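Local coordinates for protein racemase (Pseudovibrio sp. JE062, PDB 3MKC) that belongs to the mandelate racemase/muconate lactonizing enzyme family of the enolase superfamily, pairing an N-terminal capping domain with a TIM-barrel-like domain, at residues A[127-141]-A[327-340]. Sequence-based numbering, arbitrary orientation.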
# COMPACT_ATOMS: atom_id res chain seq x y z
N TYR A 127 12.38 -9.63 -2.14
CA TYR A 127 12.96 -8.60 -3.00
C TYR A 127 13.94 -9.15 -4.03
O TYR A 127 14.15 -8.53 -5.08
CB TYR A 127 13.59 -7.49 -2.15
CG TYR A 127 14.97 -7.79 -1.59
CD1 TYR A 127 16.10 -7.63 -2.38
CD2 TYR A 127 15.13 -8.25 -0.29
CE1 TYR A 127 17.36 -7.92 -1.89
CE2 TYR A 127 16.40 -8.55 0.22
CZ TYR A 127 17.51 -8.38 -0.59
OH TYR A 127 18.76 -8.65 -0.11
N GLN A 128 14.53 -10.31 -3.77
CA GLN A 128 15.47 -10.88 -4.73
C GLN A 128 14.70 -11.51 -5.88
O GLN A 128 15.17 -11.51 -7.02
CB GLN A 128 16.39 -11.89 -4.07
CG GLN A 128 17.26 -11.27 -2.99
CD GLN A 128 18.40 -12.16 -2.55
OE1 GLN A 128 18.27 -13.38 -2.51
NE2 GLN A 128 19.53 -11.55 -2.21
N LEU A 129 13.52 -12.04 -5.59
CA LEU A 129 12.69 -12.63 -6.64
C LEU A 129 12.19 -11.49 -7.53
O LEU A 129 11.88 -11.70 -8.71
CB LEU A 129 11.49 -13.39 -6.05
CG LEU A 129 11.80 -14.61 -5.18
CD1 LEU A 129 10.49 -15.26 -4.72
CD2 LEU A 129 12.64 -15.61 -5.97
N LEU A 130 12.11 -10.29 -6.98
CA LEU A 130 11.66 -9.13 -7.75
C LEU A 130 12.81 -8.44 -8.49
O LEU A 130 12.61 -7.41 -9.12
CB LEU A 130 10.96 -8.11 -6.84
CG LEU A 130 9.53 -8.46 -6.42
CD1 LEU A 130 9.14 -7.66 -5.18
CD2 LEU A 130 8.58 -8.17 -7.57
N GLY A 131 14.02 -9.01 -8.41
CA GLY A 131 15.14 -8.43 -9.13
C GLY A 131 16.37 -8.02 -8.34
O GLY A 131 17.39 -7.67 -8.92
N GLY A 132 16.27 -8.06 -7.02
CA GLY A 132 17.41 -7.66 -6.21
C GLY A 132 17.44 -6.16 -6.01
O GLY A 132 16.53 -5.45 -6.46
N THR A 133 18.47 -5.65 -5.36
CA THR A 133 18.55 -4.22 -5.12
C THR A 133 19.99 -3.74 -5.07
O THR A 133 20.91 -4.52 -4.88
CB THR A 133 17.90 -3.85 -3.77
OG1 THR A 133 17.94 -2.43 -3.58
CG2 THR A 133 18.64 -4.50 -2.61
N ASN A 134 20.16 -2.43 -5.26
CA ASN A 134 21.47 -1.82 -5.18
C ASN A 134 21.45 -0.81 -4.03
O ASN A 134 22.43 -0.12 -3.77
CB ASN A 134 21.84 -1.10 -6.48
CG ASN A 134 22.07 -2.06 -7.62
OD1 ASN A 134 22.68 -3.12 -7.45
ND2 ASN A 134 21.58 -1.71 -8.80
N LYS A 135 20.31 -0.73 -3.34
CA LYS A 135 20.16 0.18 -2.21
C LYS A 135 20.61 -0.56 -0.96
O LYS A 135 20.30 -1.73 -0.78
CB LYS A 135 18.69 0.59 -2.07
CG LYS A 135 18.09 1.18 -3.33
CD LYS A 135 16.56 1.25 -3.27
CE LYS A 135 16.00 1.69 -4.63
NZ LYS A 135 14.51 1.68 -4.69
N ASP A 136 21.36 0.10 -0.09
CA ASP A 136 21.77 -0.61 1.11
C ASP A 136 20.70 -0.41 2.19
O ASP A 136 20.61 -1.19 3.13
CB ASP A 136 23.16 -0.13 1.58
CG ASP A 136 23.11 1.20 2.27
OD1 ASP A 136 22.51 2.14 1.71
OD2 ASP A 136 23.69 1.30 3.37
N LYS A 137 19.87 0.62 2.02
CA LYS A 137 18.78 0.91 2.96
C LYS A 137 17.64 1.70 2.31
O LYS A 137 17.84 2.40 1.32
CB LYS A 137 19.30 1.73 4.15
CG LYS A 137 20.39 1.05 4.97
CD LYS A 137 20.01 0.98 6.45
CE LYS A 137 19.63 2.35 6.99
NZ LYS A 137 19.20 2.30 8.42
N VAL A 138 16.44 1.58 2.87
CA VAL A 138 15.29 2.32 2.35
C VAL A 138 14.70 3.16 3.48
O VAL A 138 14.83 2.82 4.65
CB VAL A 138 14.21 1.38 1.78
CG1 VAL A 138 14.80 0.53 0.66
CG2 VAL A 138 13.63 0.50 2.88
N HIS A 139 14.05 4.27 3.11
CA HIS A 139 13.46 5.17 4.09
C HIS A 139 11.99 5.41 3.82
O HIS A 139 11.61 5.91 2.76
CB HIS A 139 14.19 6.51 4.09
CG HIS A 139 15.65 6.40 4.36
ND1 HIS A 139 16.55 5.96 3.42
CD2 HIS A 139 16.37 6.61 5.49
CE1 HIS A 139 17.76 5.90 3.95
NE2 HIS A 139 17.68 6.29 5.21
N PRO A 140 11.13 5.05 4.78
CA PRO A 140 9.70 5.25 4.56
C PRO A 140 9.26 6.60 5.10
O PRO A 140 10.00 7.26 5.82
CB PRO A 140 9.08 4.14 5.38
CG PRO A 140 9.95 4.20 6.63
CD PRO A 140 11.36 4.33 6.05
N TYR A 141 8.06 7.02 4.72
CA TYR A 141 7.52 8.24 5.28
C TYR A 141 6.44 7.63 6.17
O TYR A 141 5.85 6.60 5.81
CB TYR A 141 6.93 9.18 4.22
CG TYR A 141 5.62 8.79 3.58
CD1 TYR A 141 4.42 8.88 4.29
CD2 TYR A 141 5.56 8.41 2.24
CE1 TYR A 141 3.20 8.59 3.68
CE2 TYR A 141 4.35 8.12 1.62
CZ TYR A 141 3.17 8.21 2.35
OH TYR A 141 1.98 7.93 1.74
N HIS A 327 10.04 -4.88 0.91
CA HIS A 327 10.63 -5.64 -0.19
C HIS A 327 10.39 -4.88 -1.48
O HIS A 327 11.25 -4.85 -2.36
CB HIS A 327 10.02 -7.04 -0.24
CG HIS A 327 10.55 -7.96 0.81
ND1 HIS A 327 11.57 -8.85 0.57
CD2 HIS A 327 10.23 -8.11 2.12
CE1 HIS A 327 11.85 -9.51 1.68
NE2 HIS A 327 11.05 -9.08 2.64
N TYR A 328 9.21 -4.27 -1.58
CA TYR A 328 8.86 -3.47 -2.75
C TYR A 328 9.84 -2.31 -2.93
O TYR A 328 10.43 -2.13 -4.00
CB TYR A 328 7.44 -2.91 -2.59
CG TYR A 328 7.14 -1.80 -3.59
CD1 TYR A 328 6.73 -2.09 -4.88
CD2 TYR A 328 7.39 -0.46 -3.26
CE1 TYR A 328 6.57 -1.08 -5.83
CE2 TYR A 328 7.24 0.55 -4.20
CZ TYR A 328 6.83 0.23 -5.49
OH TYR A 328 6.72 1.22 -6.44
N GLN A 329 10.03 -1.52 -1.87
CA GLN A 329 10.92 -0.37 -1.97
C GLN A 329 12.35 -0.73 -2.33
O GLN A 329 13.03 0.02 -3.02
CB GLN A 329 10.90 0.45 -0.68
CG GLN A 329 11.61 1.80 -0.82
CD GLN A 329 10.84 2.79 -1.68
OE1 GLN A 329 9.89 2.42 -2.38
NE2 GLN A 329 11.25 4.05 -1.65
N PHE A 330 12.82 -1.89 -1.87
CA PHE A 330 14.18 -2.29 -2.19
C PHE A 330 14.39 -2.69 -3.65
O PHE A 330 15.33 -2.24 -4.30
CB PHE A 330 14.61 -3.46 -1.30
CG PHE A 330 15.30 -3.03 -0.04
CD1 PHE A 330 16.59 -2.51 -0.08
CD2 PHE A 330 14.64 -3.11 1.19
CE1 PHE A 330 17.22 -2.07 1.09
CE2 PHE A 330 15.27 -2.68 2.36
CZ PHE A 330 16.56 -2.15 2.30
N ALA A 331 13.49 -3.51 -4.18
CA ALA A 331 13.65 -4.01 -5.54
C ALA A 331 12.88 -3.27 -6.64
O ALA A 331 13.31 -3.27 -7.79
CB ALA A 331 13.28 -5.48 -5.59
N VAL A 332 11.75 -2.68 -6.28
CA VAL A 332 10.89 -2.01 -7.26
C VAL A 332 10.77 -0.50 -7.13
O VAL A 332 10.74 0.20 -8.14
CB VAL A 332 9.46 -2.60 -7.17
CG1 VAL A 332 8.61 -2.10 -8.33
CG2 VAL A 332 9.54 -4.13 -7.16
N GLY A 333 10.68 -0.01 -5.90
CA GLY A 333 10.53 1.41 -5.65
C GLY A 333 11.38 2.34 -6.49
O GLY A 333 12.57 2.09 -6.72
N ASN A 334 10.77 3.43 -6.96
CA ASN A 334 11.48 4.40 -7.78
C ASN A 334 11.46 5.78 -7.15
O ASN A 334 11.84 6.77 -7.78
CB ASN A 334 10.87 4.47 -9.19
CG ASN A 334 9.51 5.17 -9.22
OD1 ASN A 334 8.95 5.50 -8.18
ND2 ASN A 334 8.99 5.38 -10.42
N ALA A 335 11.03 5.85 -5.89
CA ALA A 335 10.94 7.12 -5.17
C ALA A 335 11.77 7.14 -3.89
O ALA A 335 12.18 6.09 -3.40
CB ALA A 335 9.49 7.43 -4.85
N PRO A 336 12.03 8.34 -3.34
CA PRO A 336 12.82 8.47 -2.11
C PRO A 336 12.18 7.84 -0.88
O PRO A 336 12.87 7.44 0.06
CB PRO A 336 12.95 9.99 -1.93
CG PRO A 336 12.73 10.54 -3.30
CD PRO A 336 11.64 9.66 -3.85
N TYR A 337 10.85 7.78 -0.87
CA TYR A 337 10.12 7.22 0.26
C TYR A 337 9.00 6.31 -0.21
O TYR A 337 8.74 6.19 -1.41
CB TYR A 337 9.49 8.35 1.09
CG TYR A 337 10.43 9.49 1.42
CD1 TYR A 337 11.51 9.31 2.28
CD2 TYR A 337 10.21 10.76 0.88
CE1 TYR A 337 12.35 10.37 2.60
CE2 TYR A 337 11.06 11.83 1.19
CZ TYR A 337 12.12 11.62 2.05
OH TYR A 337 12.96 12.67 2.38
N PHE A 338 8.34 5.66 0.75
CA PHE A 338 7.21 4.78 0.51
C PHE A 338 6.38 4.81 1.80
O PHE A 338 6.94 5.03 2.88
CB PHE A 338 7.68 3.36 0.17
CG PHE A 338 8.36 2.64 1.30
CD1 PHE A 338 7.73 1.57 1.94
CD2 PHE A 338 9.63 3.01 1.72
CE1 PHE A 338 8.35 0.89 2.98
CE2 PHE A 338 10.27 2.33 2.76
CZ PHE A 338 9.62 1.27 3.39
N GLU A 339 5.07 4.63 1.70
CA GLU A 339 4.24 4.70 2.89
C GLU A 339 4.41 3.52 3.82
O GLU A 339 4.40 2.36 3.39
CB GLU A 339 2.75 4.85 2.55
CG GLU A 339 1.86 4.90 3.79
CD GLU A 339 0.42 5.30 3.49
OE1 GLU A 339 -0.13 4.85 2.47
OE2 GLU A 339 -0.16 6.06 4.30
N TYR A 340 4.55 3.82 5.10
CA TYR A 340 4.72 2.81 6.12
C TYR A 340 4.03 3.26 7.40
O TYR A 340 4.07 4.44 7.75
CB TYR A 340 6.20 2.60 6.39
CG TYR A 340 6.52 1.32 7.13
CD1 TYR A 340 6.71 0.12 6.44
CD2 TYR A 340 6.63 1.30 8.52
CE1 TYR A 340 7.02 -1.06 7.11
CE2 TYR A 340 6.94 0.13 9.21
CZ TYR A 340 7.13 -1.04 8.50
OH TYR A 340 7.43 -2.20 9.17
O HOH W 1 12.15 -5.06 -10.02
O HOH W 2 15.75 -4.20 -8.75
O HOH W 3 13.43 4.73 0.29
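V138 sets its CG1 methyl squarely over the face of the F330 ring, 3.4 Å from CG1 to the ring centroid and 2° off the normal, a CH-pi contact. CG1 is anti to the carbonyl carbon, beside the backbone N (chi1 -59°), and CG2 wedges between F330 CE2 and F338 CE2. At the edge of the F330 ring, near its plane, lie T133 OG1 and the carbonyl O of K135. T133 OG1 also donates to F330 O (2.7 Å) from above the carbonyl plane and accepts from K135 N, an ST turn. K135, extended beyond CG, brings NZ to Q329 O and G333 O, each 2.8 Å away, so one ammonium ties down a carbonyl of the last helical turn and one just beyond the helix. Farther along, the F338 ring is sandwiched between P140 CB and Q329 CB, on opposite faces. Y141 N donates to F338 O (2.9 Å, 161° at the hydrogen) and Y340 N to Y141 O (3.1 Å), the parallel pairing of strands 137-143 and 339-340 that joins first and last strands of the barrel. Y127 N reaches H327 ND1 (2.9 Å) in the imidazole plane, consistent with an unprotonated ND1; K135 and T133 supply donors to Q329, F330 and G333 carbonyls, two waters to A331 O.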